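Local coordinates for adenylation domain (Streptomyces sp., PDB 5N9W), which is an adenylation domain, a protein of the AMP-binding enzyme family (ANL superfamily) with a large N-terminal and a small C-terminal portion, at residues L288-V293 with A331-V336. Sequence-based numbering, arbitrary orientation.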
# COMPACT_ATOMS: atom_id res chain seq x y z
N LEU A 288 4.68 -3.13 -11.00
CA LEU A 288 5.14 -4.51 -11.12
C LEU A 288 5.70 -4.78 -12.52
O LEU A 288 5.02 -4.55 -13.51
CB LEU A 288 3.98 -5.47 -10.82
CG LEU A 288 4.16 -6.99 -10.92
CD1 LEU A 288 4.80 -7.52 -9.68
CD2 LEU A 288 2.81 -7.66 -11.17
N THR A 289 6.94 -5.26 -12.60
CA THR A 289 7.54 -5.64 -13.87
C THR A 289 7.44 -7.15 -14.07
O THR A 289 7.55 -7.90 -13.11
CB THR A 289 9.02 -5.24 -13.94
OG1 THR A 289 9.64 -5.50 -12.69
CG2 THR A 289 9.17 -3.78 -14.25
N PRO A 290 7.22 -7.60 -15.31
CA PRO A 290 7.28 -9.04 -15.58
C PRO A 290 8.52 -9.69 -14.98
O PRO A 290 8.42 -10.82 -14.52
CB PRO A 290 7.31 -9.09 -17.10
CG PRO A 290 6.47 -7.93 -17.50
CD PRO A 290 6.79 -6.84 -16.50
N ALA A 291 9.64 -8.98 -14.92
CA ALA A 291 10.89 -9.57 -14.44
C ALA A 291 10.88 -10.14 -13.02
O ALA A 291 11.58 -11.11 -12.76
CB ALA A 291 12.00 -8.55 -14.56
N VAL A 292 10.12 -9.53 -12.10
CA VAL A 292 10.04 -10.07 -10.73
C VAL A 292 9.09 -11.27 -10.65
O VAL A 292 9.11 -12.04 -9.71
CB VAL A 292 9.59 -9.02 -9.70
CG1 VAL A 292 10.77 -8.15 -9.28
CG2 VAL A 292 8.43 -8.20 -10.23
N VAL A 293 8.26 -11.42 -11.67
CA VAL A 293 7.24 -12.44 -11.67
C VAL A 293 7.74 -13.72 -12.35
O VAL A 293 7.34 -14.82 -11.99
CB VAL A 293 5.97 -11.93 -12.36
CG1 VAL A 293 4.87 -12.94 -12.27
CG2 VAL A 293 5.53 -10.64 -11.69
N ALA A 331 5.81 -12.47 -21.68
CA ALA A 331 6.44 -12.37 -22.99
C ALA A 331 6.95 -10.96 -23.28
O ALA A 331 7.95 -10.79 -23.98
CB ALA A 331 5.47 -12.82 -24.06
N ALA A 332 6.28 -9.94 -22.74
CA ALA A 332 6.66 -8.54 -22.97
C ALA A 332 7.21 -7.87 -21.71
O ALA A 332 7.46 -8.53 -20.72
CB ALA A 332 5.47 -7.77 -23.49
N GLU A 333 7.41 -6.56 -21.75
CA GLU A 333 7.89 -5.87 -20.57
C GLU A 333 6.91 -4.81 -20.08
O GLU A 333 7.22 -4.07 -19.15
CB GLU A 333 9.25 -5.23 -20.82
CG GLU A 333 10.43 -6.21 -20.87
CD GLU A 333 10.82 -6.78 -19.50
OE1 GLU A 333 10.17 -6.43 -18.48
OE2 GLU A 333 11.78 -7.58 -19.44
N ASP A 334 5.73 -4.75 -20.67
CA ASP A 334 4.71 -3.81 -20.22
C ASP A 334 4.08 -4.18 -18.88
O ASP A 334 3.79 -5.35 -18.61
CB ASP A 334 3.59 -3.68 -21.26
CG ASP A 334 4.08 -3.08 -22.56
OD1 ASP A 334 4.26 -1.85 -22.62
OD2 ASP A 334 4.30 -3.86 -23.51
N SER A 335 3.86 -3.16 -18.05
CA SER A 335 3.23 -3.33 -16.75
C SER A 335 1.71 -3.21 -16.85
O SER A 335 1.17 -2.14 -16.64
CB SER A 335 3.76 -2.31 -15.76
OG SER A 335 3.80 -2.84 -14.46
N VAL A 336 1.03 -4.30 -17.16
CA VAL A 336 -0.42 -4.26 -17.29
C VAL A 336 -1.09 -4.18 -15.92
O VAL A 336 -0.77 -4.95 -15.02
CB VAL A 336 -0.94 -5.48 -18.07
CG1 VAL A 336 -2.42 -5.33 -18.35
CG2 VAL A 336 -0.21 -5.62 -19.37
O HOH W 1 1.97 -2.46 -11.84
O HOH W 2 11.03 -6.12 -16.12
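P290 lies with its ring against the backbone of 332-334, and this is the tightly packed part of the contact. CG of P290 is 3.4 Å from O of A332. The same CG of P290 is 3.9 Å from O of D334. CD of P290 lies 3.9 Å from O of E333. The ring carbons thus face three successive backbone carbonyls. L330 of helix 327-331 also touches the proline.

Next to the ring, S335 points its hydroxyl at the carbonyl oxygen of L288. OG of S335 and O of L288 are modelled 2.3 Å apart, too short to be taken literally at 2.46 Å resolution, so the exact geometry is doubtful. A water is hydrogen-bonded to OG of S335 and accepts from N of L288 at 2.9 Å. The serine thus appears to reach both backbone polar groups of L288, the N-H through water. The backbone of S335 also bonds to Y418, in the neighbouring strand 416-421 of the same mixed sheet.

The E333 side is looser and more exposed. Its side chain, bent at chi2 (-72°), crosses the proline at an angle. OE1 of E333 is 3.9 Å from CD of P290. A second water donates to OE1 of E333 and accepts a weak bond from N of A291 at 3.4 Å. OE2 of E333 makes a weak, long ion pair with R294.

Within the AMP-binding region, the contact joins the loop and start of helix 290-300 to the loop entering strand 335-340. Its chemistry implies a junction held by proline-backbone packing and apparently by the serine hydroxyl, while the glutamate adds only weak polar links.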